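PDB 6RPP: cell division control protein from Pyrococcus abyssi, which is a HINT-fold intein that probably excises itself from an archaeal MCM helicase precursor by protein splicing, joining the flanking segments. Local coordinates for residues Val5-Val11 and Lys20-Glu26; Ile70-Ala76 and Pro145-Gln151; Phe99-Glu103 and Asn119-Thr123. The protein carries 2 engineered substitutions. All blocks are in the same frame, centred on the assembly; numbering follows the deposited sequence.

Interaction 1 (Val5-Val11 and Lys20-Glu26); sequences VDYETEV and KIGEIVE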
loop_
_atom_site.group_PDB
_atom_site.type_symbol
_atom_site.label_atom_id
_atom_site.label_comp_id
_atom_site.label_asym_id
_atom_site.label_seq_id
_atom_site.Cartn_x
_atom_site.Cartn_y
_atom_site.Cartn_z
ATOM N N VAL A 5 0.587 4.272 -3.709
ATOM C CA VAL A 5 1.676 3.424 -4.180
ATOM C C VAL A 5 1.647 3.322 -5.716
ATOM O O VAL A 5 0.656 3.627 -6.377
ATOM C CB VAL A 5 1.639 2.016 -3.536
ATOM C CG1 VAL A 5 1.540 2.106 -2.026
ATOM C CG2 VAL A 5 0.448 1.194 -4.106
ATOM N N ASP A 6 2.770 2.879 -6.293
ATOM C CA ASP A 6 2.922 2.650 -7.742
ATOM C C ASP A 6 2.005 1.519 -8.278
ATOM O O ASP A 6 1.753 0.521 -7.595
ATOM C CB ASP A 6 4.421 2.329 -7.945
ATOM C CG ASP A 6 4.822 2.042 -9.338
ATOM O OD1 ASP A 6 4.470 0.998 -9.921
ATOM O OD2 ASP A 6 5.634 2.814 -9.887
ATOM N N TYR A 7 1.514 1.759 -9.503
ATOM C CA TYR A 7 0.708 0.812 -10.288
ATOM C C TYR A 7 1.129 -0.638 -10.097
ATOM O O TYR A 7 0.272 -1.544 -9.945
ATOM C CB TYR A 7 0.811 1.182 -11.767
ATOM C CG TYR A 7 -0.188 0.496 -12.672
ATOM C CD1 TYR A 7 -0.078 -0.842 -12.941
ATOM C CD2 TYR A 7 -1.141 1.239 -13.315
ATOM C CE1 TYR A 7 -0.977 -1.460 -13.793
ATOM C CE2 TYR A 7 -2.023 0.627 -14.203
ATOM C CZ TYR A 7 -1.942 -0.721 -14.379
ATOM O OH TYR A 7 -2.837 -1.331 -15.262
ATOM N N GLU A 8 2.435 -0.889 -10.123
ATOM C CA GLU A 8 2.933 -2.273 -10.245
ATOM C C GLU A 8 3.042 -2.971 -8.898
ATOM O O GLU A 8 3.455 -4.151 -8.870
ATOM C CB GLU A 8 4.263 -2.327 -10.963
ATOM C CG GLU A 8 4.187 -1.887 -12.414
ATOM C CD GLU A 8 5.507 -1.996 -13.137
ATOM O OE1 GLU A 8 6.447 -1.222 -12.807
ATOM O OE2 GLU A 8 5.649 -2.830 -14.034
ATOM N N THR A 9 2.767 -2.272 -7.786
ATOM C CA THR A 9 2.717 -2.911 -6.468
ATOM C C THR A 9 1.709 -4.055 -6.545
ATOM O O THR A 9 0.574 -3.821 -6.932
ATOM C CB THR A 9 2.268 -1.900 -5.427
ATOM O OG1 THR A 9 3.073 -0.693 -5.565
ATOM C CG2 THR A 9 2.410 -2.438 -3.999
ATOM N N GLU A 10 2.132 -5.304 -6.244
ATOM C CA GLU A 10 1.257 -6.456 -6.445
ATOM C C GLU A 10 0.554 -6.860 -5.146
ATOM O O GLU A 10 1.202 -7.257 -4.164
ATOM C CB GLU A 10 2.065 -7.636 -7.005
ATOM C CG GLU A 10 2.593 -7.363 -8.402
ATOM C CD GLU A 10 3.101 -8.563 -9.182
ATOM O OE1 GLU A 10 3.121 -9.721 -8.659
ATOM O OE2 GLU A 10 3.539 -8.343 -10.363
ATOM N N VAL A 11 -0.768 -6.744 -5.137
ATOM C CA VAL A 11 -1.603 -7.063 -3.976
ATOM C C VAL A 11 -1.833 -8.556 -3.928
ATOM O O VAL A 11 -2.237 -9.157 -4.933
ATOM C CB VAL A 11 -2.950 -6.335 -4.087
ATOM C CG1 VAL A 11 -3.827 -6.633 -2.901
ATOM C CG2 VAL A 11 -2.688 -4.777 -4.188
ATOM N N LYS A 20 -1.569 -6.565 -9.847
ATOM C CA LYS A 20 -1.070 -5.196 -9.729
ATOM C C LYS A 20 -2.183 -4.302 -9.243
ATOM O O LYS A 20 -3.295 -4.356 -9.756
ATOM C CB LYS A 20 -0.536 -4.687 -11.085
ATOM C CG LYS A 20 0.708 -5.432 -11.543
ATOM C CD LYS A 20 1.194 -4.937 -12.927
ATOM C CE LYS A 20 0.901 -5.958 -13.996
ATOM N NZ LYS A 20 1.734 -5.687 -15.208
ATOM N N ILE A 21 -1.883 -3.437 -8.269
ATOM C CA ILE A 21 -2.916 -2.581 -7.731
ATOM C C ILE A 21 -3.484 -1.667 -8.818
ATOM O O ILE A 21 -4.670 -1.325 -8.787
ATOM C CB ILE A 21 -2.397 -1.777 -6.520
ATOM C CG1 ILE A 21 -3.538 -1.068 -5.769
ATOM C CG2 ILE A 21 -1.289 -0.775 -6.920
ATOM C CD1 ILE A 21 -3.141 -0.416 -4.458
ATOM N N GLY A 22 -2.658 -1.219 -9.733
ATOM C CA GLY A 22 -3.159 -0.350 -10.794
ATOM C C GLY A 22 -4.228 -1.031 -11.615
ATOM O O GLY A 22 -5.203 -0.397 -12.039
ATOM N N GLU A 23 -4.046 -2.320 -11.869
ATOM C CA GLU A 23 -5.061 -3.074 -12.614
ATOM C C GLU A 23 -6.372 -3.154 -11.825
ATOM O O GLU A 23 -7.471 -2.967 -12.392
ATOM C CB GLU A 23 -4.507 -4.461 -12.913
ATOM C CG GLU A 23 -5.507 -5.410 -13.599
ATOM C CD GLU A 23 -4.837 -6.661 -14.119
ATOM O OE1 GLU A 23 -3.587 -6.647 -14.289
ATOM O OE2 GLU A 23 -5.568 -7.649 -14.369
ATOM N N ILE A 24 -6.295 -3.549 -10.557
ATOM C CA ILE A 24 -7.474 -3.595 -9.676
ATOM C C ILE A 24 -8.192 -2.255 -9.678
ATOM O O ILE A 24 -9.423 -2.192 -9.850
ATOM C CB ILE A 24 -7.057 -3.967 -8.236
ATOM C CG1 ILE A 24 -6.447 -5.367 -8.174
ATOM C CG2 ILE A 24 -8.218 -3.818 -7.243
ATOM C CD1 ILE A 24 -5.747 -5.619 -6.821
ATOM N N VAL A 25 -7.447 -1.157 -9.466
ATOM C CA VAL A 25 -8.123 0.119 -9.344
ATOM C C VAL A 25 -8.710 0.592 -10.677
ATOM O O VAL A 25 -9.863 1.078 -10.716
ATOM C CB VAL A 25 -7.153 1.166 -8.773
ATOM C CG1 VAL A 25 -7.818 2.520 -8.810
ATOM C CG2 VAL A 25 -6.802 0.779 -7.346
ATOM N N GLU A 26 -7.918 0.541 -11.762
ATOM C CA GLU A 26 -8.419 1.089 -13.019
ATOM C C GLU A 26 -9.646 0.333 -13.507
ATOM O O GLU A 26 -10.550 0.957 -14.081
ATOM C CB GLU A 26 -7.316 1.052 -14.063
ATOM C CG GLU A 26 -6.140 1.990 -13.742
ATOM C CD GLU A 26 -6.498 3.481 -13.774
ATOM O OE1 GLU A 26 -7.611 3.881 -14.226
ATOM O OE2 GLU A 26 -5.599 4.265 -13.391
#

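Interaction 2 (Ile70-Ala76 and Pro145-Gln151); sequences IAWKRTA and PWVYDLQ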
loop_
_atom_site.group_PDB
_atom_site.type_symbol
_atom_site.label_atom_id
_atom_site.label_comp_id
_atom_site.label_asym_id
_atom_site.label_seq_id
_atom_site.Cartn_x
_atom_site.Cartn_y
_atom_site.Cartn_z
ATOM N N ILE A 70 -12.969 0.183 -1.189
ATOM C CA ILE A 70 -12.836 1.363 -2.050
ATOM C C ILE A 70 -11.470 1.331 -2.736
ATOM O O ILE A 70 -10.444 1.018 -2.114
ATOM C CB ILE A 70 -12.976 2.684 -1.252
ATOM C CG1 ILE A 70 -14.323 2.800 -0.535
ATOM C CG2 ILE A 70 -12.697 3.895 -2.152
ATOM C CD1 ILE A 70 -15.433 3.229 -1.427
ATOM N N ALA A 71 -11.489 1.646 -4.032
ATOM C CA ALA A 71 -10.311 1.777 -4.880
ATOM C C ALA A 71 -10.065 3.264 -5.144
ATOM O O ALA A 71 -10.997 4.005 -5.493
ATOM C CB ALA A 71 -10.517 1.060 -6.202
ATOM N N TRP A 72 -8.807 3.690 -4.988
ATOM C CA TRP A 72 -8.396 5.076 -5.104
ATOM C C TRP A 72 -7.383 5.261 -6.218
ATOM O O TRP A 72 -6.414 4.517 -6.291
ATOM C CB TRP A 72 -7.729 5.543 -3.805
ATOM C CG TRP A 72 -8.653 5.870 -2.774
ATOM C CD1 TRP A 72 -9.010 5.090 -1.682
ATOM C CD2 TRP A 72 -9.414 7.068 -2.672
ATOM N NE1 TRP A 72 -9.947 5.757 -0.934
ATOM C CE2 TRP A 72 -10.199 6.970 -1.505
ATOM C CE3 TRP A 72 -9.486 8.227 -3.439
ATOM C CZ2 TRP A 72 -11.046 7.990 -1.102
ATOM C CZ3 TRP A 72 -10.325 9.241 -3.029
ATOM C CH2 TRP A 72 -11.093 9.118 -1.882
ATOM N N LYS A 73 -7.602 6.262 -7.060
ATOM C CA LYS A 73 -6.654 6.640 -8.109
ATOM C C LYS A 73 -6.359 8.115 -7.930
ATOM O O LYS A 73 -7.282 8.920 -8.008
ATOM C CB LYS A 73 -7.270 6.419 -9.490
ATOM C CG LYS A 73 -6.503 7.003 -10.720
ATOM C CD LYS A 73 -7.265 6.805 -11.981
ATOM C CE LYS A 73 -6.467 7.230 -13.303
ATOM N NZ LYS A 73 -7.171 6.770 -14.438
ATOM N N ARG A 74 -5.092 8.481 -7.745
ATOM C CA ARG A 74 -4.760 9.858 -7.435
ATOM C C ARG A 74 -3.626 10.335 -8.328
ATOM O O ARG A 74 -2.781 9.552 -8.763
ATOM C CB ARG A 74 -4.366 10.061 -5.942
ATOM C CG ARG A 74 -5.496 9.708 -4.959
ATOM C CD ARG A 74 -5.333 10.451 -3.628
ATOM N NE ARG A 74 -5.969 9.740 -2.515
ATOM C CZ ARG A 74 -7.074 10.147 -1.903
ATOM N NH1 ARG A 74 -7.663 11.272 -2.281
ATOM N NH2 ARG A 74 -7.586 9.434 -0.907
ATOM N N THR A 75 -3.586 11.646 -8.557
ATOM C CA THR A 75 -2.463 12.215 -9.279
ATOM C C THR A 75 -1.148 11.929 -8.546
ATOM O O THR A 75 -1.020 12.152 -7.333
ATOM C CB THR A 75 -2.669 13.728 -9.446
ATOM O OG1 THR A 75 -3.919 13.952 -10.107
ATOM C CG2 THR A 75 -1.575 14.371 -10.268
ATOM N N ALA A 76 -0.163 11.485 -9.293
ATOM C CA ALA A 76 1.136 11.254 -8.686
ATOM C C ALA A 76 1.748 12.581 -8.219
ATOM O O ALA A 76 1.633 13.628 -8.893
ATOM C CB ALA A 76 2.064 10.571 -9.683
ATOM N N PRO A 145 2.001 8.929 -14.157
ATOM C CA PRO A 145 1.464 10.106 -13.449
ATOM C C PRO A 145 0.286 9.788 -12.530
ATOM O O PRO A 145 -0.361 10.727 -12.043
ATOM C CB PRO A 145 1.048 11.021 -14.597
ATOM C CG PRO A 145 0.519 10.043 -15.608
ATOM C CD PRO A 145 1.543 8.887 -15.572
ATOM N N TRP A 146 0.096 8.504 -12.192
ATOM C CA TRP A 146 -0.962 8.119 -11.281
ATOM C C TRP A 146 -0.415 7.249 -10.179
ATOM O O TRP A 146 0.555 6.524 -10.381
ATOM C CB TRP A 146 -2.058 7.348 -12.005
ATOM C CG TRP A 146 -2.681 8.126 -13.088
ATOM C CD1 TRP A 146 -2.458 7.967 -14.446
ATOM C CD2 TRP A 146 -3.662 9.150 -12.963
ATOM N NE1 TRP A 146 -3.190 8.864 -15.142
ATOM C CE2 TRP A 146 -3.939 9.618 -14.270
ATOM C CE3 TRP A 146 -4.310 9.763 -11.876
ATOM C CZ2 TRP A 146 -4.906 10.617 -14.537
ATOM C CZ3 TRP A 146 -5.240 10.759 -12.127
ATOM C CH2 TRP A 146 -5.519 11.188 -13.444
ATOM N N VAL A 147 -1.038 7.336 -9.008
ATOM C CA VAL A 147 -0.743 6.427 -7.895
ATOM C C VAL A 147 -2.051 5.865 -7.326
ATOM O O VAL A 147 -3.142 6.388 -7.590
ATOM C CB VAL A 147 0.059 7.113 -6.781
ATOM C CG1 VAL A 147 1.483 7.444 -7.342
ATOM C CG2 VAL A 147 -0.572 8.414 -6.370
ATOM N N TYR A 148 -1.921 4.824 -6.470
ATOM C CA TYR A 148 -3.098 3.983 -6.194
ATOM C C TYR A 148 -3.181 3.598 -4.724
ATOM O O TYR A 148 -2.178 3.457 -4.032
ATOM C CB TYR A 148 -3.008 2.719 -7.024
ATOM C CG TYR A 148 -3.042 3.034 -8.515
ATOM C CD1 TYR A 148 -4.250 3.216 -9.140
ATOM C CD2 TYR A 148 -1.856 3.204 -9.267
ATOM C CE1 TYR A 148 -4.297 3.529 -10.466
ATOM C CE2 TYR A 148 -1.896 3.518 -10.636
ATOM C CZ TYR A 148 -3.142 3.682 -11.203
ATOM O OH TYR A 148 -3.157 4.011 -12.544
ATOM N N ASP A 149 -4.388 3.321 -4.266
ATOM C CA ASP A 149 -4.535 2.870 -2.885
ATOM C C ASP A 149 -5.830 2.082 -2.800
ATOM O O ASP A 149 -6.653 2.119 -3.711
ATOM C CB ASP A 149 -4.566 4.070 -1.936
ATOM C CG ASP A 149 -4.440 3.688 -0.472
ATOM O OD1 ASP A 149 -3.842 2.613 -0.200
ATOM O OD2 ASP A 149 -4.950 4.492 0.341
ATOM N N LEU A 150 -5.999 1.372 -1.681
ATOM C CA LEU A 150 -7.223 0.645 -1.394
ATOM C C LEU A 150 -7.655 1.008 0.012
ATOM O O LEU A 150 -6.827 1.362 0.845
ATOM C CB LEU A 150 -7.055 -0.868 -1.438
ATOM C CG LEU A 150 -6.536 -1.384 -2.770
ATOM C CD1 LEU A 150 -6.112 -2.818 -2.522
ATOM C CD2 LEU A 150 -7.584 -1.281 -3.805
ATOM N N GLN A 151 -8.947 0.927 0.285
ATOM C CA GLN A 151 -9.441 1.063 1.651
ATOM C C GLN A 151 -9.738 -0.302 2.247
ATOM O O GLN A 151 -10.447 -1.101 1.637
ATOM C CB GLN A 151 -10.683 1.934 1.725
ATOM C CG GLN A 151 -11.243 1.976 3.151
ATOM C CD GLN A 151 -12.434 2.869 3.301
ATOM O OE1 GLN A 151 -12.292 4.073 3.517
ATOM N NE2 GLN A 151 -13.629 2.294 3.163
HETATM O O HOH W 1 -11.318 5.465 1.534
HETATM O O HOH W 2 -5.077 7.196 -0.404
#

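Interaction 3 (Phe99-Glu103 and Asn119-Thr123); sequences FFVLE and NKIAT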
loop_
_atom_site.group_PDB
_atom_site.type_symbol
_atom_site.label_atom_id
_atom_site.label_comp_id
_atom_site.label_asym_id
_atom_site.label_seq_id
_atom_site.Cartn_x
_atom_site.Cartn_y
_atom_site.Cartn_z
ATOM N N PHE A 99 4.343 3.999 6.868
ATOM C CA PHE A 99 4.712 2.630 7.160
ATOM C C PHE A 99 4.558 2.401 8.649
ATOM O O PHE A 99 4.737 3.313 9.436
ATOM C CB PHE A 99 6.176 2.333 6.763
ATOM C CG PHE A 99 6.372 2.232 5.300
ATOM C CD1 PHE A 99 6.518 3.395 4.551
ATOM C CD2 PHE A 99 6.498 1.030 4.681
ATOM C CE1 PHE A 99 6.711 3.333 3.158
ATOM C CE2 PHE A 99 6.666 0.939 3.294
ATOM C CZ PHE A 99 6.804 2.078 2.526
ATOM N N PHE A 100 4.159 1.185 9.014
ATOM C CA PHE A 100 4.249 0.721 10.393
ATOM C C PHE A 100 5.711 0.507 10.764
ATOM O O PHE A 100 6.400 -0.277 10.100
ATOM C CB PHE A 100 3.495 -0.601 10.542
ATOM C CG PHE A 100 2.072 -0.542 10.043
ATOM C CD1 PHE A 100 1.086 0.067 10.803
ATOM C CD2 PHE A 100 1.742 -1.071 8.812
ATOM C CE1 PHE A 100 -0.221 0.139 10.341
ATOM C CE2 PHE A 100 0.450 -0.996 8.337
ATOM C CZ PHE A 100 -0.534 -0.415 9.091
ATOM N N VAL A 101 6.185 1.164 11.831
ATOM C CA VAL A 101 7.568 1.013 12.275
ATOM C C VAL A 101 7.563 0.553 13.718
ATOM O O VAL A 101 6.939 1.186 14.578
ATOM C CB VAL A 101 8.385 2.317 12.154
ATOM C CG1 VAL A 101 9.777 2.120 12.746
ATOM C CG2 VAL A 101 8.482 2.720 10.680
ATOM N N LEU A 102 8.301 -0.505 13.995
ATOM C CA LEU A 102 8.438 -0.989 15.357
ATOM C C LEU A 102 9.673 -0.349 15.968
ATOM O O LEU A 102 10.794 -0.624 15.541
ATOM C CB LEU A 102 8.560 -2.505 15.358
ATOM C CG LEU A 102 8.879 -3.141 16.708
ATOM C CD1 LEU A 102 7.692 -3.052 17.661
ATOM C CD2 LEU A 102 9.316 -4.588 16.498
ATOM N N GLU A 103 9.485 0.496 16.974
ATOM C CA GLU A 103 10.622 1.164 17.579
ATOM C C GLU A 103 10.458 1.076 19.084
ATOM O O GLU A 103 9.441 1.529 19.624
ATOM C CB GLU A 103 10.723 2.611 17.096
ATOM C CG GLU A 103 12.148 3.118 16.981
ATOM C CD GLU A 103 12.239 4.381 16.151
ATOM O OE1 GLU A 103 12.794 4.326 15.033
ATOM O OE2 GLU A 103 11.745 5.428 16.616
ATOM N N ASN A 119 15.227 1.417 10.360
ATOM C CA ASN A 119 13.852 1.395 10.852
ATOM C C ASN A 119 13.222 0.070 10.437
ATOM O O ASN A 119 13.274 -0.316 9.261
ATOM C CB ASN A 119 13.018 2.543 10.272
ATOM C CG ASN A 119 13.376 3.938 10.808
ATOM O OD1 ASN A 119 12.886 4.906 10.201
ATOM N ND2 ASN A 119 14.146 4.067 11.895
ATOM N N LYS A 120 12.625 -0.638 11.386
ATOM C CA LYS A 120 11.992 -1.929 11.058
ATOM C C LYS A 120 10.523 -1.766 10.640
ATOM O O LYS A 120 9.704 -1.226 11.390
ATOM C CB LYS A 120 12.109 -2.846 12.286
ATOM C CG LYS A 120 13.544 -3.249 12.554
ATOM C CD LYS A 120 13.616 -4.201 13.752
ATOM C CE LYS A 120 14.992 -4.802 13.864
ATOM N NZ LYS A 120 15.085 -5.789 14.991
ATOM N N ILE A 121 10.169 -2.302 9.460
ATOM C CA ILE A 121 8.809 -2.199 8.946
ATOM C C ILE A 121 8.232 -3.603 8.849
ATOM O O ILE A 121 8.949 -4.604 8.849
ATOM C CB ILE A 121 8.692 -1.471 7.574
ATOM C CG1 ILE A 121 9.490 -2.175 6.480
ATOM C CG2 ILE A 121 9.180 0.003 7.755
ATOM C CD1 ILE A 121 9.081 -1.750 5.079
ATOM N N ALA A 122 6.916 -3.668 8.733
ATOM C CA ALA A 122 6.215 -4.936 8.814
ATOM C C ALA A 122 6.156 -5.638 7.454
ATOM O O ALA A 122 5.728 -5.046 6.466
ATOM C CB ALA A 122 4.798 -4.677 9.333
ATOM N N THR A 123 6.628 -6.878 7.408
ATOM C CA THR A 123 6.761 -7.606 6.143
ATOM C C THR A 123 6.357 -9.053 6.368
ATOM O O THR A 123 6.088 -9.488 7.495
ATOM C CB THR A 123 8.205 -7.588 5.616
ATOM O OG1 THR A 123 9.063 -8.410 6.457
ATOM C CG2 THR A 123 8.767 -6.175 5.533
HETATM O O HOH W 3 5.306 -1.396 7.847
HETATM O O HOH W 4 12.886 0.224 14.126
#

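Interaction 1 (Val5-Val11 and Lys20-Glu26)
Tyr7 lies with one face of its ring against the first turn of helix 21-35: Gly22 CA sits 3.5 Å from the ring centroid, only 6° off the ring normal, a CH-pi contact. CG of Tyr7 swings anti to the backbone N (chi1 -167°), and this carries the ring across the start of the helix, its far end reaching the backbone of Glu23. A glycine suits the spot, since a CB on Gly22 would run into the ring. At the ring's edge, near its plane, comes Lys20 CD, the lysine chain being bent at chi3 (-107°).

Two backbone bonds fasten the loop to the helix N terminus, where N-H groups lack partners from a preceding turn. Gly22 N donates to Tyr7 O at 3.0 Å, and Ile21 N donates to Thr9 O at 2.8 Å. Lys20, the N-cap residue, also forms a short antiparallel pair with Glu10, so the chain passes straight from a two-stranded hairpin into the helix. In this intein splicing domain the helix packs by Ile21 and Val25 on strand 146-151.

Ile21 is the apolar centre. Its CG2 meets Val5 CG2 at 3.8 Å, the two side chains crossing at about a right angle, while Val11 CG2 approaches Ile21 CB from the hairpin side and Val11 CB touches Ile24 CD1.

Farther out, a type I turn from Asp6 to Thr9 shapes the loop. Asp6 O takes two bonds from Thr9, one from N and one from OG1 (2.7 Å), and Asp6 OD1 accepts from Glu8 N at 2.8 Å through its anti lone pair, an Asx turn. Glu10 OE1 forms a salt bridge with Arg18.

Interaction 2 (Ile70-Ala76 and Pro145-Gln151)
Lys73 CE lies over one face of the Trp146 indole, 3.5 Å from the centroid of the six-membered ring, a CH-pi contact, and Lys73 NZ stands 4.5 Å from the same centroid in a cation-pi contact. The lysine gets there with CG anti to the backbone N (chi1 169°) and the rest of the chain extended; its ammonium also forms a salt bridge with Glu26. Trp146 meets Arg74 O at the edge of its ring. On the other side of the sheet the Arg74 guanidinium lies over one face of the Trp72 indole of its own strand, NH2 toward the rim, with Trp72 CE3 3.3 Å above the guanidinium plane. In the plane of the Trp72 ring a water accepts from NE1 at 2.8 Å and donates to Gln151 OE1, whose amide NE2 hydrogen-bonds to Asn69 OD1. At the guanidinium edge, in its plane, a second water donates to Asp149 OD2 and is weakly bound to Arg74 NH2.

Strands 63-75 and 146-151 run antiparallel at the margin of the four-stranded sheet of this HINT-type domain, strand 146-151 being its outermost member on this side. Trp72 and Asp149 exchange two backbone bonds, as do Arg74 and Val147; the shortest of these, Val147 N to Arg74 O, is 2.8 Å. Past the last strand pair, Ala76 N donates to Pro145 O.

Apolar contacts add to this: Ala76 CB rests 3.9 Å from Val147 CG1, and Lys73 CG lies alongside Tyr148. Asp149 OD2 also accepts from the backbone N of Ala168, the C-terminal residue.

Interaction 3 (Phe99-Glu103 and Asn119-Thr123)
Backbone bonding between these strands is sparse. Leu102 N donates to Lys120 O at 3.0 Å, and it is the one direct hydrogen bond across the pair. The two strands diverge to either end of it, their directions 123° apart, and water takes up the widening gap. One water donates to Phe100 O and accepts from Ala122 N at 2.9 Å; another joins Leu102 O and Lys120 N in the same manner. Weaker CA-H...O contacts close the centre, with Val101 CA 3.2 Å from Lys120 O and Ile121 CA 3.3 Å from Phe100 O.

The apolar contacts lie mostly along one face, where Phe99, Val101 and Ile121 meet. Ile121 CD1 comes obliquely to the Phe99 ring, 3.8 Å from CD2, and Ile121 CG2 touches Phe99 CB. A chi1 of 60° places Ile121 CG1 between its own backbone N and carbonyl carbon, which sends CD1 out to the aromatic ring. Val101 divides its two methyls: CG2 faces Ile121 CG2 at 4.1 Å, while CG1 lies against Asn119 CB. Trimming this side chain to an alanine would probably open a gap beside Ile121 CG2 and Asn119 CB and leave the isoleucine less firmly packed. Phe100 CB and Ala122 CB meet more loosely, at 4.4 Å.

The polar ends find partners beyond these two strands. Glu103 OE1 forms a salt bridge with Arg110, though the Glu103 side chain is poorly ordered; Arg110 NH1 also donates to Asn119 OD1, so one guanidinium links the two strands at this end. Asn119 OD1 accepts from Glu116 N as well.

Strand 98-103 lies between strands 106-111 and 120-125 in the six-stranded antiparallel sheet of this HINT-type intein splicing domain, a fold built almost wholly of beta strands.

How the interactions relate
From the N terminus, interaction 1 comes first and closes a short loop, bringing residues 5-11 back onto the start of helix 21-35. Interaction 2 then opens at residues 70-76 and is completed only by residues 145-151, closing a long excursion of mainly beta structure. Interaction 3, between 99-103 and 119-123, falls wholly within that excursion, and no two contacts cross. Interactions 1 and 2 touch: Val5 O and Glu26 OE2 each probably hydrogen-bond to Tyr148, tying the N-terminal loop and helix to the four-stranded sheet. Interaction 3 lies across the chain's centre in the six-stranded sheet, its centre about 23 Å from that of interaction 2.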